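Lipase (Acinetobacter baumannii, PDB 4OPM) probably hydrolyses the ester bonds of lipids such as triacylglycerols, as a putative lipase of the alpha/beta hydrolase fold. Local coordinates at residues Q14-R17 with N18-G21; Y176-K179 with Q180-N184; I188-E191 with F192-Q196. All coordinates share one frame; numbering follows the deposited sequence.

Contact 1: residues Q14-R17 with N18-G21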
ATOM      1  N   GLN A  14     -14.607 -12.211   0.114  1.00 15.45           N
ATOM      2  CA  GLN A  14     -14.076 -13.561   0.375  1.00 15.65           C
ATOM      3  C   GLN A  14     -13.772 -14.289  -0.938  1.00 18.14           C
ATOM      4  O   GLN A  14     -12.710 -14.908  -1.084  1.00 18.04           O
ATOM      5  CB  GLN A  14     -15.063 -14.384   1.224  1.00 16.47           C
ATOM      6  CG  GLN A  14     -15.135 -13.873   2.661  1.00 21.71           C
ATOM      7  CD  GLN A  14     -16.410 -14.273   3.369  1.00 41.07           C
ATOM      8  OE1 GLN A  14     -17.087 -15.246   2.998  1.00 30.64           O
ATOM      9  NE2 GLN A  14     -16.755 -13.522   4.419  1.00 36.61           N
ATOM     10  N   GLN A  15     -14.710 -14.204  -1.892  1.00 15.20           N
ATOM     11  CA  GLN A  15     -14.573 -14.857  -3.195  0.60 14.96           C
ATOM     12  C   GLN A  15     -13.403 -14.266  -3.986  1.00 18.65           C
ATOM     13  O   GLN A  15     -12.653 -15.017  -4.637  1.00 18.20           O
ATOM     14  CB  GLN A  15     -15.881 -14.740  -3.983  0.60 15.72           C
ATOM     15  CG  GLN A  15     -17.002 -15.586  -3.399  0.60 16.74           C
ATOM     16  CD  GLN A  15     -18.171 -15.600  -4.335  0.60 27.03           C
ATOM     17  OE1 GLN A  15     -18.109 -16.174  -5.420  0.60 22.77           O
ATOM     18  NE2 GLN A  15     -19.235 -14.915  -3.969  0.60 18.92           N
ATOM     19  N   GLU A  16     -13.222 -12.925  -3.920  1.00 15.27           N
ATOM     20  CA  GLU A  16     -12.120 -12.273  -4.637  1.00 14.25           C
ATOM     21  C   GLU A  16     -10.775 -12.734  -4.056  1.00 17.18           C
ATOM     22  O   GLU A  16      -9.853 -13.005  -4.820  1.00 15.65           O
ATOM     23  CB  GLU A  16     -12.217 -10.743  -4.623  1.00 15.22           C
ATOM     24  CG  GLU A  16     -11.265 -10.138  -5.650  1.00 17.14           C
ATOM     25  CD  GLU A  16     -11.060  -8.636  -5.599  1.00 28.94           C
ATOM     26  OE1 GLU A  16     -10.906  -8.090  -4.483  1.00 21.62           O
ATOM     27  OE2 GLU A  16     -10.977  -8.019  -6.688  1.00 23.39           O
ATOM     28  N   ARG A  17     -10.674 -12.841  -2.703  1.00 13.75           N
ATOM     29  CA  ARG A  17      -9.448 -13.325  -2.054  1.00 13.63           C
ATOM     30  C   ARG A  17      -9.147 -14.765  -2.512  1.00 17.04           C
ATOM     31  O   ARG A  17      -7.999 -15.094  -2.833  1.00 15.19           O
ATOM     32  CB  ARG A  17      -9.562 -13.266  -0.528  1.00 14.07           C
ATOM     33  CG  ARG A  17      -9.640 -11.850   0.022  1.00 15.00           C
ATOM     34  CD  ARG A  17     -10.181 -11.879   1.451  1.00 17.31           C
ATOM     35  NE  ARG A  17     -10.588 -10.534   1.872  1.00 19.05           N
ATOM     36  CZ  ARG A  17     -11.478 -10.281   2.823  1.00 27.36           C
ATOM     37  NH1 ARG A  17     -12.078 -11.279   3.463  1.00 18.67           N
ATOM     38  NH2 ARG A  17     -11.788  -9.030   3.131  1.00 19.98           N
ATOM     39  N   ASN A  18     -10.197 -15.609  -2.577  1.00 15.34           N
ATOM     40  CA  ASN A  18     -10.043 -16.994  -3.031  1.00 15.79           C
ATOM     41  C   ASN A  18      -9.511 -17.035  -4.486  1.00 18.95           C
ATOM     42  O   ASN A  18      -8.595 -17.802  -4.781  1.00 18.09           O
ATOM     43  CB  ASN A  18     -11.362 -17.751  -2.919  1.00 17.98           C
ATOM     44  CG  ASN A  18     -11.162 -19.230  -3.116  1.00 42.13           C
ATOM     45  OD1 ASN A  18     -11.396 -19.774  -4.200  1.00 42.10           O
ATOM     46  ND2 ASN A  18     -10.615 -19.888  -2.109  1.00 32.57           N
ATOM     47  N   TRP A  19     -10.050 -16.176  -5.365  1.00 16.06           N
ATOM     48  CA  TRP A  19      -9.633 -16.054  -6.766  1.00 16.01           C
ATOM     49  C   TRP A  19      -8.145 -15.629  -6.855  1.00 18.64           C
ATOM     50  O   TRP A  19      -7.434 -16.047  -7.769  1.00 18.70           O
ATOM     51  CB  TRP A  19     -10.548 -15.052  -7.503  1.00 14.74           C
ATOM     52  CG  TRP A  19     -10.022 -14.602  -8.831  1.00 15.26           C
ATOM     53  CD1 TRP A  19     -10.126 -15.257 -10.028  1.00 18.10           C
ATOM     54  CD2 TRP A  19      -9.258 -13.410  -9.085  1.00 14.58           C
ATOM     55  NE1 TRP A  19      -9.463 -14.550 -11.010  1.00 17.23           N
ATOM     56  CE2 TRP A  19      -8.946 -13.401 -10.465  1.00 18.54           C
ATOM     57  CE3 TRP A  19      -8.836 -12.329  -8.282  1.00 15.87           C
ATOM     58  CZ2 TRP A  19      -8.226 -12.357 -11.060  1.00 17.47           C
ATOM     59  CZ3 TRP A  19      -8.112 -11.296  -8.866  1.00 17.50           C
ATOM     60  CH2 TRP A  19      -7.835 -11.302 -10.243  1.00 17.77           C
ATOM     61  N   ALA A  20      -7.696 -14.787  -5.909  1.00 15.81           N
ATOM     62  CA  ALA A  20      -6.319 -14.313  -5.837  1.00 15.30           C
ATOM     63  C   ALA A  20      -5.364 -15.374  -5.230  1.00 18.58           C
ATOM     64  O   ALA A  20      -4.149 -15.143  -5.191  1.00 17.94           O
ATOM     65  CB  ALA A  20      -6.261 -13.033  -5.029  1.00 15.87           C
ATOM     66  N   GLY A  21      -5.922 -16.505  -4.771  1.00 15.23           N
ATOM     67  CA  GLY A  21      -5.171 -17.579  -4.127  1.00 15.80           C
ATOM     68  C   GLY A  21      -4.783 -17.221  -2.699  1.00 20.08           C
ATOM     69  O   GLY A  21      -3.743 -17.658  -2.202  1.00 19.83           O
TER
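Glu-16 and Trp-19 meet in the C-terminal turn of helix 9-19, and the meeting is mainly backbone to ring. The carbonyl O of Glu-16 lies at the edge of the indole, in its plane, 3.7 Å from CE3 of Trp-19. That same Glu-16 O sits 3.4 Å from Trp-19 CB. The side chains themselves only graze each other, Glu-16 CG standing 4.2 Å from Trp-19 CE3, with carboxylate and ring planes 25° apart. Trp-19 sends its CG opposite its own N (chi1 166°), which carries the indole back beside the Glu-16 carbonyl. The carboxylate finds its polar partner elsewhere, through OE1 to Asn-61. Arg-17 leaves the turn extended, and its NE makes a salt bridge to Asp-58. Beneath the side chains run ordinary helix bonds, Trp-19 N to Gln-15 O at 2.9 Å and Ala-20 N to Glu-16 O at 3.0 Å. The turn closes at Gly-21, whose positive phi of 76° belongs to a Schellman motif, with Gly-21 N bonded to Asn-18 O at 3.0 Å. Helix 61-64 supplies Asn-61, and just past its end His-65 stacks on the Trp-19 ring and its ND1 donates to the Trp-19 carbonyl O. From Gly-21 the chain enters strand 22-29, an outermost strand of the central sheet, paired antiparallel with strand 32-39.

Contact 2: residues Y176-K179 with Q180-N184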
ATOM      1  N   TYR A 176     -16.064  10.973  -4.988  1.00 21.79           N
ATOM      2  CA  TYR A 176     -15.136  12.107  -5.049  1.00 21.19           C
ATOM      3  C   TYR A 176     -13.684  11.604  -4.954  1.00 22.80           C
ATOM      4  O   TYR A 176     -12.825  12.007  -5.751  1.00 21.54           O
ATOM      5  CB  TYR A 176     -15.427  13.133  -3.928  1.00 22.72           C
ATOM      6  CG  TYR A 176     -14.466  14.302  -3.973  1.00 22.67           C
ATOM      7  CD1 TYR A 176     -14.631  15.330  -4.899  1.00 24.46           C
ATOM      8  CD2 TYR A 176     -13.334  14.332  -3.159  1.00 23.22           C
ATOM      9  CE1 TYR A 176     -13.715  16.378  -4.988  1.00 22.38           C
ATOM     10  CE2 TYR A 176     -12.415  15.382  -3.234  1.00 23.81           C
ATOM     11  CZ  TYR A 176     -12.607  16.397  -4.156  1.00 26.63           C
ATOM     12  OH  TYR A 176     -11.709  17.428  -4.251  1.00 24.27           O
ATOM     13  N   LEU A 177     -13.417  10.721  -3.979  1.00 20.33           N
ATOM     14  CA  LEU A 177     -12.081  10.150  -3.774  1.00 19.77           C
ATOM     15  C   LEU A 177     -11.587   9.430  -5.029  1.00 21.08           C
ATOM     16  O   LEU A 177     -10.450   9.666  -5.450  1.00 19.37           O
ATOM     17  CB  LEU A 177     -12.060   9.185  -2.574  1.00 19.63           C
ATOM     18  CG  LEU A 177     -10.714   8.497  -2.293  1.00 23.12           C
ATOM     19  CD1 LEU A 177      -9.655   9.510  -1.869  1.00 23.82           C
ATOM     20  CD2 LEU A 177     -10.861   7.415  -1.244  1.00 23.46           C
ATOM     21  N   LEU A 178     -12.440   8.589  -5.640  1.00 18.05           N
ATOM     22  CA  LEU A 178     -12.068   7.834  -6.847  1.00 18.41           C
ATOM     23  C   LEU A 178     -11.674   8.767  -7.989  1.00 20.62           C
ATOM     24  O   LEU A 178     -10.739   8.450  -8.733  1.00 20.57           O
ATOM     25  CB  LEU A 178     -13.196   6.905  -7.312  1.00 19.39           C
ATOM     26  CG  LEU A 178     -13.631   5.811  -6.330  1.00 25.63           C
ATOM     27  CD1 LEU A 178     -14.912   5.147  -6.791  1.00 27.32           C
ATOM     28  CD2 LEU A 178     -12.575   4.774  -6.166  1.00 30.84           C
ATOM     29  N   LYS A 179     -12.358   9.928  -8.102  1.00 18.51           N
ATOM     30  CA  LYS A 179     -12.074  10.931  -9.140  1.00 18.41           C
ATOM     31  C   LYS A 179     -10.693  11.560  -8.935  1.00 22.52           C
ATOM     32  O   LYS A 179     -10.102  12.053  -9.898  1.00 22.74           O
ATOM     33  CB  LYS A 179     -13.153  12.027  -9.175  1.00 21.34           C
ATOM     34  CG  LYS A 179     -14.438  11.554  -9.859  1.00 38.15           C
ATOM     35  CD  LYS A 179     -15.565  12.584  -9.758  1.00 53.26           C
ATOM     36  CE  LYS A 179     -16.726  12.285 -10.687  1.00 65.21           C
ATOM     37  NZ  LYS A 179     -17.552  11.141 -10.217  1.00 75.32           N
ATOM     38  N   GLN A 180     -10.183  11.557  -7.686  1.00 18.29           N
ATOM     39  CA  GLN A 180      -8.863  12.135  -7.419  1.00 17.08           C
ATOM     40  C   GLN A 180      -7.756  11.097  -7.469  1.00 19.38           C
ATOM     41  O   GLN A 180      -6.617  11.445  -7.775  1.00 19.56           O
ATOM     42  CB  GLN A 180      -8.805  12.840  -6.032  1.00 18.25           C
ATOM     43  CG  GLN A 180      -9.985  13.772  -5.673  1.00 20.38           C
ATOM     44  CD  GLN A 180     -10.541  14.597  -6.810  1.00 27.78           C
ATOM     45  OE1 GLN A 180     -11.747  14.564  -7.078  1.00 25.90           O
ATOM     46  NE2 GLN A 180      -9.691  15.328  -7.519  1.00 18.82           N
ATOM     47  N   THR A 181      -8.059   9.840  -7.104  1.00 15.79           N
ATOM     48  CA  THR A 181      -7.019   8.825  -6.961  1.00 15.76           C
ATOM     49  C   THR A 181      -6.843   7.925  -8.184  1.00 19.44           C
ATOM     50  O   THR A 181      -5.869   7.182  -8.233  1.00 19.32           O
ATOM     51  CB  THR A 181      -7.289   7.950  -5.719  1.00 21.81           C
ATOM     52  OG1 THR A 181      -8.545   7.284  -5.869  1.00 26.03           O
ATOM     53  CG2 THR A 181      -7.277   8.753  -4.444  1.00 22.69           C
HETATM   54  N   MSE A 182      -7.803   7.918  -9.116  1.00 15.87           N
HETATM   55  CA  MSE A 182      -7.672   7.043 -10.276  1.00 15.15           C
HETATM   56  C   MSE A 182      -8.017   7.754 -11.571  1.00 20.19           C
HETATM   57  O   MSE A 182      -8.918   8.592 -11.600  1.00 21.09           O
HETATM   58  CB  MSE A 182      -8.546   5.781 -10.117  1.00 16.71           C
HETATM   59  CG  MSE A 182      -8.112   4.924  -8.937  1.00 21.17           C
HETATM   60 SE   MSE A 182      -9.009   3.218  -8.917  0.75 27.42          SE
HETATM   61  CE  MSE A 182     -10.478   3.738  -8.358  1.00 23.87           C
ATOM     62  N   PHE A 183      -7.289   7.405 -12.640  1.00 16.04           N
ATOM     63  CA  PHE A 183      -7.534   7.911 -13.991  1.00 15.34           C
ATOM     64  C   PHE A 183      -8.288   6.843 -14.796  1.00 19.64           C
ATOM     65  O   PHE A 183      -9.172   7.164 -15.595  1.00 19.22           O
ATOM     66  CB  PHE A 183      -6.217   8.282 -14.688  1.00 16.82           C
ATOM     67  CG  PHE A 183      -6.436   9.043 -15.980  1.00 18.09           C
ATOM     68  CD1 PHE A 183      -6.614  10.424 -15.970  1.00 21.87           C
ATOM     69  CD2 PHE A 183      -6.471   8.377 -17.201  1.00 20.41           C
ATOM     70  CE1 PHE A 183      -6.789  11.135 -17.167  1.00 23.47           C
ATOM     71  CE2 PHE A 183      -6.659   9.088 -18.399  1.00 23.15           C
ATOM     72  CZ  PHE A 183      -6.824  10.455 -18.372  1.00 22.69           C
ATOM     73  N   ASN A 184      -7.940   5.562 -14.556  1.00 16.79           N
ATOM     74  CA  ASN A 184      -8.568   4.423 -15.232  1.00 16.08           C
ATOM     75  C   ASN A 184      -9.182   3.492 -14.177  1.00 18.20           C
ATOM     76  O   ASN A 184      -8.694   2.375 -14.007  1.00 16.65           O
ATOM     77  CB  ASN A 184      -7.529   3.708 -16.096  1.00 16.67           C
ATOM     78  CG  ASN A 184      -8.129   2.600 -16.909  1.00 28.71           C
ATOM     79  OD1 ASN A 184      -9.192   2.765 -17.502  1.00 22.97           O
ATOM     80  ND2 ASN A 184      -7.510   1.426 -16.863  1.00 20.89           N
TER
HETATM   81  O   HOH W   1      -8.298  11.179 -12.504  1.00 22.05           O
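One face of the Tyr-176 ring is overlaid by the side chain of Gln-180, one turn further along helix 173-181. Gln-180 CG makes a CH-pi contact 4.2 Å from the Tyr-176 ring centroid, 27° off the normal, while the terminal amide spreads toward the rim with its plane turned 26° from the ring. The orientation of that amide about its last bond is uncertain, so nothing rests on which end is oxygen. Across the same turn Leu-177 CD1 packs against Thr-181 CG2 at 3.6 Å. The Leu-177 carbonyl is the polar centre of this end of the helix. Its O takes Thr-181 N at 2.9 Å, nearly in line with the carbonyl bond, and Gln-180 N at 2.9 Å from well above the carbonyl plane. Thr-181 OG1 gives a third bond to Leu-177 O at 3.1 Å, out of the plane on the side opposite Gln-180 N, so that these two donors flank the near-axial Thr-181 N; a chi1 of 61° sets the hydroxyl between its own N and carbonyl carbon, where it can reach back. Gln-180 N has a further weak bond to Tyr-176 O. Leu-178 and Met-182, a selenomethionine, run side by side in the same direction, though their very close terminal carbons make the exact fit doubtful. Met-182 N still bonds Leu-178 O at 3.0 Å, and a water donates to Met-182 O at 2.8 Å and to Lys-179 O. The three donors gather on one carbonyl in the last turn of helix 173-181, which comes between strands 137-143 and 237-242 in the sequence, where alpha/beta hydrolases commonly insert their cap. Thr-181 touches the putative Ser-120, His-274, Asp-245 triad, consistent with a place beside the active site.

Contact 3: residues I188-E191 with F192-Q196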
ATOM      1  N   ILE A 188     -16.672  -1.047 -11.159  1.00 16.34           N
ATOM      2  CA  ILE A 188     -17.183  -1.159  -9.795  1.00 16.90           C
ATOM      3  C   ILE A 188     -18.698  -0.975  -9.842  1.00 19.96           C
ATOM      4  O   ILE A 188     -19.165   0.153 -10.016  1.00 18.98           O
ATOM      5  CB  ILE A 188     -16.505  -0.186  -8.773  1.00 19.90           C
ATOM      6  CG1 ILE A 188     -14.953  -0.260  -8.822  1.00 20.67           C
ATOM      7  CG2 ILE A 188     -17.026  -0.458  -7.349  1.00 21.57           C
ATOM      8  CD1 ILE A 188     -14.241   0.973  -8.216  1.00 25.55           C
ATOM      9  N   PRO A 189     -19.486  -2.068  -9.700  1.00 18.40           N
ATOM     10  CA  PRO A 189     -20.947  -1.903  -9.643  1.00 19.25           C
ATOM     11  C   PRO A 189     -21.325  -0.878  -8.553  1.00 21.94           C
ATOM     12  O   PRO A 189     -20.664  -0.829  -7.513  1.00 20.29           O
ATOM     13  CB  PRO A 189     -21.454  -3.311  -9.282  1.00 21.15           C
ATOM     14  CG  PRO A 189     -20.369  -4.237  -9.667  1.00 25.27           C
ATOM     15  CD  PRO A 189     -19.087  -3.474  -9.477  1.00 20.76           C
ATOM     16  N   LYS A 190     -22.343  -0.044  -8.814  1.00 21.15           N
ATOM     17  CA  LYS A 190     -22.842   0.996  -7.891  1.00 21.96           C
ATOM     18  C   LYS A 190     -23.076   0.414  -6.472  1.00 25.51           C
ATOM     19  O   LYS A 190     -22.714   1.027  -5.465  1.00 24.26           O
ATOM     20  CB  LYS A 190     -24.165   1.556  -8.458  1.00 26.60           C
ATOM     21  CG  LYS A 190     -24.667   2.841  -7.816  1.00 50.74           C
ATOM     22  CD  LYS A 190     -26.079   3.178  -8.304  1.00 64.28           C
ATOM     23  CE  LYS A 190     -26.170   4.498  -9.041  1.00 76.46           C
ATOM     24  NZ  LYS A 190     -26.344   5.655  -8.118  1.00 83.88           N
ATOM     25  N   GLU A 191     -23.655  -0.792  -6.420  1.00 22.26           N
ATOM     26  CA  GLU A 191     -23.995  -1.503  -5.183  1.00 21.42           C
ATOM     27  C   GLU A 191     -22.701  -1.852  -4.393  1.00 23.39           C
ATOM     28  O   GLU A 191     -22.672  -1.721  -3.163  1.00 22.11           O
ATOM     29  CB  GLU A 191     -24.847  -2.743  -5.519  1.00 22.86           C
ATOM     30  CG  GLU A 191     -26.122  -2.418  -6.313  1.00 28.31           C
ATOM     31  CD  GLU A 191     -26.032  -2.029  -7.793  1.00 43.47           C
ATOM     32  OE1 GLU A 191     -24.974  -2.258  -8.429  1.00 23.33           O
ATOM     33  OE2 GLU A 191     -27.042  -1.508  -8.325  1.00 31.26           O
ATOM     34  N   PHE A 192     -21.619  -2.224  -5.104  1.00 19.24           N
ATOM     35  CA  PHE A 192     -20.313  -2.523  -4.498  1.00 18.71           C
ATOM     36  C   PHE A 192     -19.655  -1.240  -3.998  1.00 23.12           C
ATOM     37  O   PHE A 192     -19.042  -1.249  -2.933  1.00 20.95           O
ATOM     38  CB  PHE A 192     -19.372  -3.221  -5.495  1.00 19.93           C
ATOM     39  CG  PHE A 192     -19.632  -4.670  -5.865  1.00 20.94           C
ATOM     40  CD1 PHE A 192     -20.905  -5.223  -5.753  1.00 24.38           C
ATOM     41  CD2 PHE A 192     -18.618  -5.454  -6.408  1.00 23.02           C
ATOM     42  CE1 PHE A 192     -21.142  -6.550  -6.128  1.00 25.85           C
ATOM     43  CE2 PHE A 192     -18.868  -6.768  -6.815  1.00 24.77           C
ATOM     44  CZ  PHE A 192     -20.120  -7.308  -6.663  1.00 23.42           C
ATOM     45  N   LEU A 193     -19.752  -0.145  -4.787  1.00 21.80           N
ATOM     46  CA  LEU A 193     -19.210   1.171  -4.438  1.00 22.57           C
ATOM     47  C   LEU A 193     -19.826   1.631  -3.098  1.00 25.42           C
ATOM     48  O   LEU A 193     -19.098   2.051  -2.197  1.00 24.04           O
ATOM     49  CB  LEU A 193     -19.532   2.177  -5.568  1.00 23.67           C
ATOM     50  CG  LEU A 193     -18.818   3.529  -5.519  1.00 29.95           C
ATOM     51  CD1 LEU A 193     -18.538   4.032  -6.926  1.00 31.36           C
ATOM     52  CD2 LEU A 193     -19.628   4.575  -4.735  1.00 33.75           C
ATOM     53  N   GLN A 194     -21.157   1.519  -2.975  1.00 22.34           N
ATOM     54  CA  GLN A 194     -21.906   1.930  -1.779  1.00 22.64           C
ATOM     55  C   GLN A 194     -21.523   1.090  -0.553  1.00 23.23           C
ATOM     56  O   GLN A 194     -21.383   1.648   0.537  1.00 20.93           O
ATOM     57  CB  GLN A 194     -23.414   1.860  -2.042  1.00 25.22           C
ATOM     58  CG  GLN A 194     -23.878   3.026  -2.923  1.00 43.30           C
ATOM     59  CD  GLN A 194     -25.229   2.851  -3.569  1.00 62.73           C
ATOM     60  OE1 GLN A 194     -26.034   1.993  -3.195  1.00 62.54           O
ATOM     61  NE2 GLN A 194     -25.509   3.681  -4.558  1.00 52.70           N
ATOM     62  N   ALA A 195     -21.313  -0.236  -0.742  1.00 19.59           N
ATOM     63  CA  ALA A 195     -20.894  -1.143   0.332  1.00 19.14           C
ATOM     64  C   ALA A 195     -19.473  -0.799   0.789  1.00 21.65           C
ATOM     65  O   ALA A 195     -19.235  -0.712   1.993  1.00 20.92           O
ATOM     66  CB  ALA A 195     -20.964  -2.584  -0.140  1.00 19.23           C
ATOM     67  N   GLN A 196     -18.546  -0.557  -0.165  1.00 18.87           N
ATOM     68  CA  GLN A 196     -17.167  -0.186   0.175  1.00 18.23           C
ATOM     69  C   GLN A 196     -17.140   1.173   0.886  1.00 21.07           C
ATOM     70  O   GLN A 196     -16.443   1.323   1.897  1.00 21.23           O
ATOM     71  CB  GLN A 196     -16.261  -0.172  -1.076  1.00 18.98           C
ATOM     72  CG  GLN A 196     -14.771   0.110  -0.770  1.00 26.35           C
ATOM     73  CD  GLN A 196     -14.182  -0.798   0.287  1.00 44.17           C
ATOM     74  OE1 GLN A 196     -14.283  -2.026   0.212  1.00 43.33           O
ATOM     75  NE2 GLN A 196     -13.545  -0.208   1.292  1.00 42.28           N
TER
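Pro-189 sets its CB-CG-CD side over one face of the Phe-192 ring, tilted against it, at the start of helix 190-220. Its CG stands over the middle of the phenyl ring, 3.9 Å from the Phe-192 centroid and 10° off the ring normal, a CH-pi contact. The pyrrolidine slants so that Pro-189 CD also comes within 3.7 Å of Phe-192 CD2. Phe-192 makes this possible by holding its CG beside its own N (chi1 -73°), which turns the ring back toward the preceding residues. Ile-188 adds its CG2 branch, rather than the longer CG1 arm; this touches Phe-192 CB and rests 4.0 Å from Leu-193 CB. Pro-189 is the N-cap residue here, and its carbonyl begins the helix, with Leu-193 N bonded to Pro-189 O at 3.0 Å and Phe-192 N adding a weak bond to the same oxygen. The long helix so begun belongs, with helix 173-181, to the insertion that follows strand 137-143 in the chain and probably forms the cap; Leu-193 packs on Phe-174 and Leu-178 of helix 173-181, and Phe-192 on Ile-12 of helix 9-19. On the outer surface Lys-190 and Gln-194 pass across one another. Lys-190 leaves extended through chi2, then bends at an unusual chi3 of -118°; its CG lies 3.5 Å from NE2 of Gln-194, whose chain is extended beyond CG. The backbones below them join through Gln-194 N to Lys-190 O at 3.0 Å, and Ala-195 N follows on Glu-191 O at 3.1 Å.

Contacts 2 and 3 belong to successive helices and touch directly, Leu-178 CD1 meeting Leu-193 CD1 at 3.8 Å, with centres 15 Å apart. Contact 1 stands away from both: its nearest atoms are about 8 Å from contact 3 and about 12 Å from contact 2. Helix 9-19 nevertheless reaches contact 3 through its earlier turns, where Ile-12 and Phe-9 meet the beginning of helix 190-220. Of the three, contact 2 bears on the probable catalytic site, through Thr-181. Polyethylene glycol fragments, probably from crystallisation, lie near Glu-16, Thr-181 and Phe-192, so each contact has a side chain within about 4 Å of such a molecule.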